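Local coordinates for alpha-1,3-glucanase (Bacillus circulans, PDB 5ZRU), which probably hydrolyses alpha-1,3-glucan, this chain being the catalytic unit of a longer GH87 enzyme that also carries carbohydrate-binding modules, at residues A[7-18]-A[341-349]; A[255-264]-A[281-292]. All blocks are in the same frame, centred on the assembly; numbering follows the deposited sequence.

Contact 1: residues A[7-18]-A[341-349]; sequences VVYAQRGASMPY and IENSRIRNN
Tyr9, Glu342 and Asn343 grip one water from three directions: it accepts from Tyr9 OH at 2.5 Å and donates to Glu342 OE1 and to Asn343 OD1, both at 2.8 Å. Here the N-terminal strap, on its way to strand 19-21, runs over the outside of a parallel beta-helix whose strands 340-342 and 345-347 meet at a corner. Asparagine suits that corner because Asn343 takes the left-handed backbone conformation (phi 57°). Glu342 lies near the zinc ligand His312 and is also paired with Arg366, and the Asn343 amide meets Asn367. Further along, Tyr18 sets the edge of its ring on the guanidinium of Arg345, with CE2 3.7 Å above the centre of that flat group and the two planes 79° apart. Met16 CB packs against one face of the Tyr18 ring, offset toward its rim. Pro17 CG comes to the guanidinium's edge, 3.6 Å from Arg345 NH2, and Glu174 completes the setting with a salt bridge to that nitrogen. Arg347, tied to Glu139 and Ser369, brings NH2 to 2.9 Å from Tyr18 OH. Bent at chi2 (-77°), the flexible, unbranched Met16 turns its methyl into the corner, where CE lies 3.6 Å from Ser344 O.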
loop_
_atom_site.group_PDB
_atom_site.type_symbol
_atom_site.label_atom_id
_atom_site.label_comp_id
_atom_site.label_asym_id
_atom_site.label_seq_id
_atom_site.Cartn_x
_atom_site.Cartn_y
_atom_site.Cartn_z
ATOM N N VAL A 7 -7.698 -7.702 17.539
ATOM C CA VAL A 7 -6.375 -7.123 17.745
ATOM C C VAL A 7 -6.561 -5.923 18.667
ATOM O O VAL A 7 -7.503 -5.142 18.495
ATOM C CB VAL A 7 -5.724 -6.706 16.406
ATOM C CG1 VAL A 7 -4.408 -5.976 16.643
ATOM C CG2 VAL A 7 -5.495 -7.923 15.503
ATOM N N VAL A 8 -5.699 -5.786 19.668
ATOM C CA VAL A 8 -5.695 -4.562 20.468
ATOM C C VAL A 8 -5.042 -3.477 19.614
ATOM O O VAL A 8 -3.852 -3.552 19.307
ATOM C CB VAL A 8 -4.958 -4.746 21.798
ATOM C CG1 VAL A 8 -4.801 -3.401 22.508
ATOM C CG2 VAL A 8 -5.704 -5.729 22.684
ATOM N N TYR A 9 -5.821 -2.474 19.222
ATOM C CA TYR A 9 -5.321 -1.484 18.276
ATOM C C TYR A 9 -4.292 -0.562 18.913
ATOM O O TYR A 9 -4.337 -0.259 20.112
ATOM C CB TYR A 9 -6.460 -0.642 17.708
ATOM C CG TYR A 9 -7.241 -1.327 16.615
ATOM C CD1 TYR A 9 -6.964 -2.635 16.251
ATOM C CD2 TYR A 9 -8.239 -0.655 15.934
ATOM C CE1 TYR A 9 -7.684 -3.263 15.252
ATOM C CE2 TYR A 9 -8.967 -1.272 14.937
ATOM C CZ TYR A 9 -8.687 -2.573 14.599
ATOM O OH TYR A 9 -9.412 -3.185 13.603
ATOM N N ALA A 10 -3.364 -0.105 18.081
ATOM C CA ALA A 10 -2.458 0.955 18.478
ATOM C C ALA A 10 -3.221 2.275 18.577
ATOM O O ALA A 10 -4.365 2.401 18.132
ATOM C CB ALA A 10 -1.313 1.079 17.475
ATOM N N GLN A 11 -2.573 3.267 19.187
ATOM C CA GLN A 11 -3.163 4.599 19.238
ATOM C C GLN A 11 -3.296 5.190 17.838
ATOM O O GLN A 11 -4.345 5.738 17.487
ATOM C CB GLN A 11 -2.316 5.492 20.146
ATOM C CG GLN A 11 -2.654 6.970 20.091
ATOM C CD GLN A 11 -1.547 7.828 20.692
ATOM O OE1 GLN A 11 -1.534 8.088 21.900
ATOM N NE2 GLN A 11 -0.605 8.270 19.848
ATOM N N ARG A 12 -2.246 5.079 17.022
ATOM C CA ARG A 12 -2.296 5.424 15.604
ATOM C C ARG A 12 -1.511 4.378 14.829
ATOM O O ARG A 12 -0.504 3.859 15.316
ATOM C CB ARG A 12 -1.712 6.808 15.312
ATOM C CG ARG A 12 -2.420 7.905 16.076
ATOM C CD ARG A 12 -1.827 9.268 15.783
ATOM N NE ARG A 12 -2.582 10.284 16.509
ATOM C CZ ARG A 12 -2.307 11.579 16.475
ATOM N NH1 ARG A 12 -1.300 12.020 15.731
ATOM N NH2 ARG A 12 -3.048 12.425 17.183
ATOM N N GLY A 13 -1.981 4.075 13.622
ATOM C CA GLY A 13 -1.362 3.045 12.814
ATOM C C GLY A 13 -1.867 1.658 13.160
ATOM O O GLY A 13 -2.695 1.450 14.057
ATOM N N ALA A 14 -1.334 0.684 12.426
ATOM C CA ALA A 14 -1.705 -0.715 12.573
ATOM C C ALA A 14 -0.933 -1.367 13.710
ATOM O O ALA A 14 0.176 -0.950 14.058
ATOM C CB ALA A 14 -1.437 -1.480 11.269
ATOM N N SER A 15 -1.531 -2.403 14.288
ATOM C CA SER A 15 -0.888 -3.207 15.325
ATOM C C SER A 15 -0.548 -4.557 14.710
ATOM O O SER A 15 -1.447 -5.346 14.397
ATOM C CB SER A 15 -1.785 -3.368 16.552
ATOM O OG SER A 15 -1.116 -4.145 17.533
ATOM N N MET A 16 0.740 -4.804 14.515
ATOM C CA MET A 16 1.238 -5.968 13.806
ATOM C C MET A 16 2.180 -6.755 14.703
ATOM O O MET A 16 2.755 -6.201 15.647
ATOM C CB MET A 16 1.965 -5.540 12.523
ATOM C CG MET A 16 1.021 -5.009 11.459
ATOM S SD MET A 16 0.192 -6.417 10.698
ATOM C CE MET A 16 -1.122 -5.592 9.817
ATOM N N PRO A 17 2.345 -8.060 14.455
ATOM C CA PRO A 17 3.186 -8.870 15.345
ATOM C C PRO A 17 4.672 -8.726 15.091
ATOM O O PRO A 17 5.460 -9.294 15.860
ATOM C CB PRO A 17 2.718 -10.310 15.059
ATOM C CG PRO A 17 2.174 -10.263 13.701
ATOM C CD PRO A 17 1.569 -8.894 13.519
ATOM N N TYR A 18 5.083 -8.002 14.050
ATOM C CA TYR A 18 6.502 -7.836 13.780
ATOM C C TYR A 18 7.045 -6.575 14.449
ATOM O O TYR A 18 6.310 -5.649 14.789
ATOM C CB TYR A 18 6.778 -7.794 12.267
ATOM C CG TYR A 18 5.901 -6.858 11.454
ATOM C CD1 TYR A 18 6.107 -5.486 11.466
ATOM C CD2 TYR A 18 4.880 -7.359 10.652
ATOM C CE1 TYR A 18 5.306 -4.627 10.703
ATOM C CE2 TYR A 18 4.085 -6.516 9.877
ATOM C CZ TYR A 18 4.299 -5.156 9.912
ATOM O OH TYR A 18 3.495 -4.331 9.154
ATOM N N ILE A 341 -11.926 -5.037 5.289
ATOM C CA ILE A 341 -10.588 -5.544 5.025
ATOM C C ILE A 341 -9.767 -5.228 6.269
ATOM O O ILE A 341 -9.671 -4.063 6.666
ATOM C CB ILE A 341 -9.987 -4.886 3.773
ATOM C CG1 ILE A 341 -10.821 -5.229 2.532
ATOM C CG2 ILE A 341 -8.520 -5.301 3.585
ATOM C CD1 ILE A 341 -10.448 -4.372 1.296
ATOM N N GLU A 342 -9.206 -6.245 6.919
ATOM C CA GLU A 342 -8.503 -5.942 8.156
ATOM C C GLU A 342 -7.337 -6.890 8.373
ATOM O O GLU A 342 -7.270 -7.978 7.794
ATOM C CB GLU A 342 -9.442 -5.984 9.376
ATOM C CG GLU A 342 -10.041 -7.350 9.659
ATOM C CD GLU A 342 -11.086 -7.314 10.779
ATOM O OE1 GLU A 342 -11.136 -6.315 11.534
ATOM O OE2 GLU A 342 -11.852 -8.288 10.906
ATOM N N ASN A 343 -6.414 -6.445 9.226
ATOM C CA ASN A 343 -5.307 -7.276 9.705
ATOM C C ASN A 343 -4.470 -7.818 8.549
ATOM O O ASN A 343 -3.973 -8.946 8.605
ATOM C CB ASN A 343 -5.816 -8.438 10.569
ATOM C CG ASN A 343 -6.701 -7.989 11.727
ATOM O OD1 ASN A 343 -6.688 -6.824 12.141
ATOM N ND2 ASN A 343 -7.469 -8.940 12.274
ATOM N N SER A 344 -4.311 -7.019 7.495
ATOM C CA SER A 344 -3.725 -7.508 6.256
ATOM C C SER A 344 -2.499 -6.695 5.860
ATOM O O SER A 344 -2.229 -5.612 6.384
ATOM C CB SER A 344 -4.758 -7.494 5.126
ATOM O OG SER A 344 -5.843 -8.351 5.446
ATOM N N ARG A 345 -1.746 -7.255 4.920
ATOM C CA ARG A 345 -0.502 -6.676 4.425
ATOM C C ARG A 345 -0.652 -6.554 2.918
ATOM O O ARG A 345 -0.728 -7.562 2.210
ATOM C CB ARG A 345 0.694 -7.544 4.815
ATOM C CG ARG A 345 0.775 -7.752 6.338
ATOM C CD ARG A 345 1.864 -8.760 6.748
ATOM N NE ARG A 345 1.639 -9.235 8.120
ATOM C CZ ARG A 345 2.580 -9.780 8.890
ATOM N NH1 ARG A 345 3.809 -9.916 8.427
ATOM N NH2 ARG A 345 2.297 -10.176 10.132
ATOM N N ILE A 346 -0.746 -5.327 2.434
ATOM C CA ILE A 346 -1.090 -5.065 1.045
ATOM C C ILE A 346 0.045 -4.203 0.520
ATOM O O ILE A 346 0.123 -3.010 0.835
ATOM C CB ILE A 346 -2.452 -4.377 0.911
ATOM C CG1 ILE A 346 -3.532 -5.219 1.609
ATOM C CG2 ILE A 346 -2.789 -4.143 -0.567
ATOM C CD1 ILE A 346 -4.830 -4.447 1.958
ATOM N N ARG A 347 0.970 -4.812 -0.221
ATOM C CA ARG A 347 2.275 -4.191 -0.424
ATOM C C ARG A 347 2.783 -4.426 -1.834
ATOM O O ARG A 347 2.429 -5.413 -2.481
ATOM C CB ARG A 347 3.318 -4.733 0.568
ATOM C CG ARG A 347 2.914 -4.623 2.047
ATOM C CD ARG A 347 4.065 -5.110 2.934
ATOM N NE ARG A 347 3.769 -4.994 4.366
ATOM C CZ ARG A 347 4.358 -5.736 5.297
ATOM N NH1 ARG A 347 5.268 -6.640 4.928
ATOM N NH2 ARG A 347 4.044 -5.586 6.591
ATOM N N ASN A 348 3.618 -3.501 -2.310
ATOM C CA ASN A 348 4.380 -3.716 -3.544
ATOM C C ASN A 348 3.474 -4.010 -4.735
ATOM O O ASN A 348 3.798 -4.835 -5.590
ATOM C CB ASN A 348 5.394 -4.850 -3.358
ATOM C CG ASN A 348 6.179 -4.710 -2.095
ATOM O OD1 ASN A 348 6.816 -3.682 -1.860
ATOM N ND2 ASN A 348 6.137 -5.743 -1.252
ATOM N N ASN A 349 2.334 -3.335 -4.807
ATOM C CA ASN A 349 1.485 -3.430 -5.981
ATOM C C ASN A 349 1.786 -2.270 -6.929
ATOM O O ASN A 349 2.302 -1.218 -6.523
ATOM C CB ASN A 349 0.007 -3.445 -5.584
ATOM C CG ASN A 349 -0.319 -4.581 -4.631
ATOM O OD1 ASN A 349 -0.412 -5.743 -5.043
ATOM N ND2 ASN A 349 -0.480 -4.254 -3.337
HETATM O O HOH W 1 -8.974 -5.569 13.099
#

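Contact 2: residues A[255-264]-A[281-292]; sequences TNIQFTNPNQ and HIYMNSNLRSRY. With CA (calcium ion), chain L; PE5 (3,6,9,12,15,18,21,24-octaoxahexacosan-1-ol), chain C.
Strands 255-259 and 282-285 run parallel, their axes 4.6 Å apart and inclined by 20°, with Asn285 N donating to Ile257 O at 2.9 Å. On one face of the sheet Ile257 CD1 meets Ile282 CG2 at 3.8 Å, while Met284 SD approaches the edge of the Phe259 ring, 4.1 Å from CE2, a Met-aromatic contact. Such apolar residues suit the inside of a parallel beta-helix, the fold of this domain, in which successive coils stack strand on strand; Ile269 also packs against Phe259 and Met284. The other face is polar. Asn285 ND2 donates to Gln258 OE1 at 2.9 Å on a lone pair, the two amides standing 87° apart, and Asn285 OD1 accepts from His318. A bend at chi2 (67°) curls Gln258 back, and NE2 reaches its neighbour Phe259 O at 2.9 Å. A polyether chain lies alongside, held by Asn256 ND2. Beyond the strands Tyr292 OH donates to Pro262 O at 2.8 Å. Gln264 CG sits over one face of the Tyr292 ring, 3.5 Å from its centroid, in a CH-pi contact. A leucine in place of Tyr292 would probably leave the Pro262 carbonyl without its hydroxyl donor and Gln264 without an aromatic face.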
loop_
_atom_site.group_PDB
_atom_site.type_symbol
_atom_site.label_atom_id
_atom_site.label_comp_id
_atom_site.label_asym_id
_atom_site.label_seq_id
_atom_site.Cartn_x
_atom_site.Cartn_y
_atom_site.Cartn_z
ATOM N N THR A 255 0.300 -20.718 3.862
ATOM C CA THR A 255 -0.425 -20.991 2.627
ATOM C C THR A 255 -0.112 -19.897 1.614
ATOM O O THR A 255 -0.459 -18.732 1.842
ATOM C CB THR A 255 -1.932 -21.056 2.884
ATOM O OG1 THR A 255 -2.229 -22.169 3.742
ATOM C CG2 THR A 255 -2.685 -21.216 1.570
ATOM N N ASN A 256 0.529 -20.275 0.496
ATOM C CA ASN A 256 0.907 -19.357 -0.580
ATOM C C ASN A 256 0.118 -19.700 -1.837
ATOM O O ASN A 256 0.181 -20.836 -2.324
ATOM C CB ASN A 256 2.404 -19.439 -0.904
ATOM C CG ASN A 256 3.288 -18.890 0.204
ATOM O OD1 ASN A 256 2.805 -18.456 1.240
ATOM N ND2 ASN A 256 4.602 -18.921 -0.015
ATOM N N ILE A 257 -0.596 -18.720 -2.377
ATOM C CA ILE A 257 -1.197 -18.841 -3.698
ATOM C C ILE A 257 -0.304 -18.082 -4.670
ATOM O O ILE A 257 -0.143 -16.857 -4.558
ATOM C CB ILE A 257 -2.638 -18.309 -3.736
ATOM C CG1 ILE A 257 -3.569 -19.174 -2.875
ATOM C CG2 ILE A 257 -3.144 -18.300 -5.180
ATOM C CD1 ILE A 257 -5.027 -18.666 -2.859
ATOM N N GLN A 258 0.281 -18.801 -5.618
ATOM C CA GLN A 258 1.210 -18.218 -6.579
ATOM C C GLN A 258 0.555 -18.227 -7.952
ATOM O O GLN A 258 0.385 -19.293 -8.552
ATOM C CB GLN A 258 2.526 -18.992 -6.616
ATOM C CG GLN A 258 3.479 -18.451 -7.681
ATOM C CD GLN A 258 3.967 -17.061 -7.343
ATOM O OE1 GLN A 258 4.620 -16.861 -6.315
ATOM N NE2 GLN A 258 3.637 -16.081 -8.193
ATOM N N PHE A 259 0.165 -17.054 -8.445
ATOM C CA PHE A 259 -0.299 -16.965 -9.820
ATOM C C PHE A 259 0.906 -16.993 -10.749
ATOM O O PHE A 259 1.882 -16.277 -10.528
ATOM C CB PHE A 259 -1.136 -15.703 -10.028
ATOM C CG PHE A 259 -2.462 -15.755 -9.316
ATOM C CD1 PHE A 259 -3.556 -16.368 -9.914
ATOM C CD2 PHE A 259 -2.605 -15.226 -8.033
ATOM C CE1 PHE A 259 -4.765 -16.435 -9.263
ATOM C CE2 PHE A 259 -3.827 -15.291 -7.370
ATOM C CZ PHE A 259 -4.905 -15.884 -7.985
ATOM N N THR A 260 0.846 -17.845 -11.777
ATOM C CA THR A 260 2.001 -18.095 -12.626
ATOM C C THR A 260 1.910 -17.451 -14.000
ATOM O O THR A 260 2.902 -17.480 -14.741
ATOM C CB THR A 260 2.210 -19.607 -12.813
ATOM O OG1 THR A 260 1.042 -20.180 -13.416
ATOM C CG2 THR A 260 2.474 -20.281 -11.471
ATOM N N ASN A 261 0.766 -16.880 -14.363
ATOM C CA ASN A 261 0.551 -16.388 -15.718
ATOM C C ASN A 261 0.847 -14.896 -15.773
ATOM O O ASN A 261 0.219 -14.124 -15.033
ATOM C CB ASN A 261 -0.886 -16.671 -16.149
ATOM C CG ASN A 261 -1.098 -16.544 -17.653
ATOM O OD1 ASN A 261 -0.497 -15.703 -18.309
ATOM N ND2 ASN A 261 -1.988 -17.373 -18.196
ATOM N N PRO A 262 1.778 -14.442 -16.619
ATOM C CA PRO A 262 2.107 -13.012 -16.684
ATOM C C PRO A 262 1.187 -12.186 -17.565
ATOM O O PRO A 262 1.358 -10.966 -17.627
ATOM C CB PRO A 262 3.530 -13.026 -17.266
ATOM C CG PRO A 262 3.470 -14.180 -18.241
ATOM C CD PRO A 262 2.627 -15.242 -17.524
ATOM N N ASN A 263 0.217 -12.796 -18.234
ATOM C CA ASN A 263 -0.555 -12.079 -19.238
ATOM C C ASN A 263 -1.676 -11.251 -18.618
ATOM O O ASN A 263 -2.056 -11.430 -17.457
ATOM C CB ASN A 263 -1.120 -13.063 -20.261
ATOM C CG ASN A 263 -0.025 -13.672 -21.119
ATOM O OD1 ASN A 263 0.582 -12.978 -21.922
ATOM N ND2 ASN A 263 0.248 -14.959 -20.936
ATOM N N GLN A 264 -2.198 -10.317 -19.422
ATOM C CA GLN A 264 -3.371 -9.538 -19.041
ATOM C C GLN A 264 -4.498 -10.442 -18.576
ATOM O O GLN A 264 -4.736 -11.505 -19.157
ATOM C CB GLN A 264 -3.877 -8.717 -20.229
ATOM C CG GLN A 264 -3.384 -7.315 -20.276
ATOM C CD GLN A 264 -3.650 -6.681 -21.619
ATOM O OE1 GLN A 264 -2.836 -6.791 -22.541
ATOM N NE2 GLN A 264 -4.803 -6.032 -21.747
ATOM N N HIS A 281 -6.320 -15.617 5.751
ATOM C CA HIS A 281 -5.192 -16.431 6.218
ATOM C C HIS A 281 -4.425 -17.058 5.058
ATOM O O HIS A 281 -4.063 -18.238 5.083
ATOM C CB HIS A 281 -5.658 -17.475 7.233
ATOM C CG HIS A 281 -5.947 -16.871 8.569
ATOM N ND1 HIS A 281 -4.984 -16.210 9.299
ATOM C CD2 HIS A 281 -7.096 -16.765 9.273
ATOM C CE1 HIS A 281 -5.521 -15.748 10.414
ATOM N NE2 HIS A 281 -6.801 -16.073 10.422
ATOM N N ILE A 282 -4.147 -16.230 4.052
ATOM C CA ILE A 282 -3.500 -16.657 2.819
ATOM C C ILE A 282 -2.530 -15.570 2.398
ATOM O O ILE A 282 -2.828 -14.377 2.539
ATOM C CB ILE A 282 -4.554 -16.920 1.723
ATOM C CG1 ILE A 282 -5.305 -18.219 2.029
ATOM C CG2 ILE A 282 -3.937 -16.963 0.330
ATOM C CD1 ILE A 282 -6.656 -18.298 1.388
ATOM N N TYR A 283 -1.359 -15.979 1.913
ATOM C CA TYR A 283 -0.461 -15.107 1.164
ATOM C C TYR A 283 -0.689 -15.319 -0.331
ATOM O O TYR A 283 -0.831 -16.458 -0.783
ATOM C CB TYR A 283 1.001 -15.394 1.522
ATOM C CG TYR A 283 1.981 -14.748 0.579
ATOM C CD1 TYR A 283 2.359 -13.417 0.741
ATOM C CD2 TYR A 283 2.533 -15.466 -0.481
ATOM C CE1 TYR A 283 3.255 -12.813 -0.133
ATOM C CE2 TYR A 283 3.427 -14.862 -1.365
ATOM C CZ TYR A 283 3.787 -13.546 -1.180
ATOM O OH TYR A 283 4.681 -12.950 -2.050
ATOM N N MET A 284 -0.718 -14.226 -1.109
ATOM C CA MET A 284 -0.886 -14.330 -2.557
ATOM C C MET A 284 0.170 -13.499 -3.270
ATOM O O MET A 284 0.495 -12.390 -2.839
ATOM C CB MET A 284 -2.272 -13.843 -3.029
ATOM C CG MET A 284 -3.451 -14.542 -2.381
ATOM S SD MET A 284 -4.871 -14.565 -3.506
ATOM C CE MET A 284 -4.933 -12.845 -4.032
ATOM N N ASN A 285 0.662 -14.027 -4.387
ATOM C CA ASN A 285 1.656 -13.370 -5.213
ATOM C C ASN A 285 1.257 -13.531 -6.673
ATOM O O ASN A 285 0.586 -14.500 -7.040
ATOM C CB ASN A 285 3.040 -13.975 -4.963
ATOM C CG ASN A 285 4.144 -13.233 -5.680
ATOM O OD1 ASN A 285 4.093 -12.021 -5.821
ATOM N ND2 ASN A 285 5.146 -13.969 -6.148
ATOM N N SER A 286 1.681 -12.584 -7.503
ATOM C CA SER A 286 1.380 -12.583 -8.925
ATOM C C SER A 286 2.556 -13.105 -9.747
ATOM O O SER A 286 3.617 -13.444 -9.228
ATOM C CB SER A 286 1.068 -11.167 -9.397
ATOM O OG SER A 286 2.304 -10.478 -9.536
ATOM N N ASN A 287 2.368 -13.138 -11.068
ATOM C CA ASN A 287 3.480 -13.134 -12.013
ATOM C C ASN A 287 3.417 -11.884 -12.888
ATOM O O ASN A 287 3.663 -11.927 -14.100
ATOM C CB ASN A 287 3.503 -14.395 -12.880
ATOM C CG ASN A 287 4.834 -14.575 -13.585
ATOM O OD1 ASN A 287 5.834 -13.973 -13.177
ATOM N ND2 ASN A 287 4.862 -15.399 -14.637
ATOM N N LEU A 288 3.109 -10.744 -12.272
ATOM C CA LEU A 288 2.760 -9.528 -12.994
ATOM C C LEU A 288 3.864 -8.485 -12.874
ATOM O O LEU A 288 4.299 -8.166 -11.761
ATOM C CB LEU A 288 1.442 -8.956 -12.457
ATOM C CG LEU A 288 0.935 -7.707 -13.175
ATOM C CD1 LEU A 288 0.521 -8.065 -14.605
ATOM C CD2 LEU A 288 -0.217 -7.073 -12.405
ATOM N N ARG A 289 4.311 -7.940 -14.020
ATOM C CA ARG A 289 5.312 -6.878 -14.003
ATOM C C ARG A 289 4.868 -5.609 -14.712
ATOM O O ARG A 289 5.670 -4.670 -14.814
ATOM C CB ARG A 289 6.633 -7.353 -14.628
ATOM C CG ARG A 289 6.500 -7.872 -16.061
ATOM C CD ARG A 289 7.883 -8.097 -16.706
ATOM N NE ARG A 289 8.508 -6.870 -17.204
ATOM C CZ ARG A 289 8.246 -6.326 -18.388
ATOM N NH1 ARG A 289 7.353 -6.893 -19.193
ATOM N NH2 ARG A 289 8.864 -5.210 -18.762
ATOM N N SER A 290 3.628 -5.541 -15.196
ATOM C CA SER A 290 3.146 -4.380 -15.932
ATOM C C SER A 290 1.711 -4.050 -15.540
ATOM O O SER A 290 0.901 -4.942 -15.271
ATOM C CB SER A 290 3.222 -4.620 -17.452
ATOM O OG SER A 290 2.598 -3.562 -18.173
ATOM N N ARG A 291 1.398 -2.753 -15.536
ATOM C CA ARG A 291 0.022 -2.285 -15.403
ATOM C C ARG A 291 -0.789 -2.432 -16.681
ATOM O O ARG A 291 -2.013 -2.246 -16.636
ATOM C CB ARG A 291 -0.010 -0.808 -14.989
ATOM C CG ARG A 291 0.329 -0.542 -13.545
ATOM C CD ARG A 291 -0.007 0.902 -13.160
ATOM N NE ARG A 291 -1.448 1.151 -13.137
ATOM C CZ ARG A 291 -1.990 2.289 -12.715
ATOM N NH1 ARG A 291 -1.208 3.271 -12.282
ATOM N NH2 ARG A 291 -3.307 2.444 -12.709
ATOM N N TYR A 292 -0.143 -2.733 -17.808
ATOM C CA TYR A 292 -0.822 -2.840 -19.102
ATOM C C TYR A 292 -1.718 -1.628 -19.375
ATOM O O TYR A 292 -2.853 -1.764 -19.838
ATOM C CB TYR A 292 -1.641 -4.131 -19.182
ATOM C CG TYR A 292 -0.837 -5.413 -19.272
ATOM C CD1 TYR A 292 -0.314 -5.846 -20.488
ATOM C CD2 TYR A 292 -0.649 -6.220 -18.153
ATOM C CE1 TYR A 292 0.384 -7.031 -20.583
ATOM C CE2 TYR A 292 0.056 -7.405 -18.239
ATOM C CZ TYR A 292 0.570 -7.806 -19.457
ATOM O OH TYR A 292 1.268 -8.990 -19.560
HETATM CA CA CA L . -8.240 -15.921 12.048
HETATM C C48 PE5 C . 6.318 -17.312 -10.684
HETATM C C50 PE5 C . 6.663 -15.820 -10.632
HETATM O O1 PE5 C . 7.991 -15.618 -11.039
HETATM C C1 PE5 C . 8.393 -14.277 -11.099
HETATM C C2 PE5 C . 9.899 -14.172 -11.356
HETATM O O2 PE5 C . 10.602 -14.708 -10.271
HETATM C C3 PE5 C . 11.988 -14.812 -10.434
HETATM C C4 PE5 C . 12.605 -15.475 -9.196
HETATM O O3 PE5 C . 12.267 -14.748 -8.045
HETATM C C5 PE5 C . 12.834 -15.186 -6.839
HETATM C C6 PE5 C . 11.762 -15.285 -5.743
HETATM O O4 PE5 C . 11.597 -14.072 -5.053
HETATM C C7 PE5 C . 10.275 -13.722 -4.732
HETATM C C8 PE5 C . 9.580 -14.866 -3.992
HETATM O O5 PE5 C . 8.204 -14.654 -4.000
HETATM C C9 PE5 C . 7.435 -15.753 -3.591
HETATM C C10 PE5 C . 6.907 -15.483 -2.189
HETATM O O6 PE5 C . 7.263 -16.541 -1.350
HETATM C C11 PE5 C . 7.262 -16.233 0.013
HETATM C C12 PE5 C . 7.937 -17.346 0.802
HETATM O O7 PE5 C . 6.976 -17.868 1.666
HETATM C C13 PE5 C . 7.441 -18.194 2.944
HETATM C C14 PE5 C . 6.534 -19.279 3.519
HETATM O O8 PE5 C . 6.148 -20.124 2.472
HETATM C C15 PE5 C . 5.249 -21.149 2.811
HETATM C C16 PE5 C . 5.918 -22.511 2.577
HETATM O O52 PE5 C . 5.393 -23.137 1.439
HETATM O O HOH W 2 3.369 -9.112 -16.619
HETATM O O HOH W 3 -8.810 -13.893 12.733
HETATM O O HOH W 4 -10.280 -16.760 11.166
#

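From the N terminus, whose His3 joins Asp278 and His312 at a zinc ion, the chain passes through 7-18 before entering the antiparallel beta strands that begin at 19-21. Contact 1 closes a very long loop of 322 residues, which takes in those strands and the first coils of the beta-helix. Contact 2 is nested inside it and closes a short loop of 16 residues, between two coils earlier in the helix than the one met by 7-18. The first joins the N-terminal strap to the helix wall, and the second joins two coils of the wall itself. Their centres are 22 Å apart without touching, yet strand 277-285 pairs with 310-317, which in turn pairs with 340-342 and 345-347.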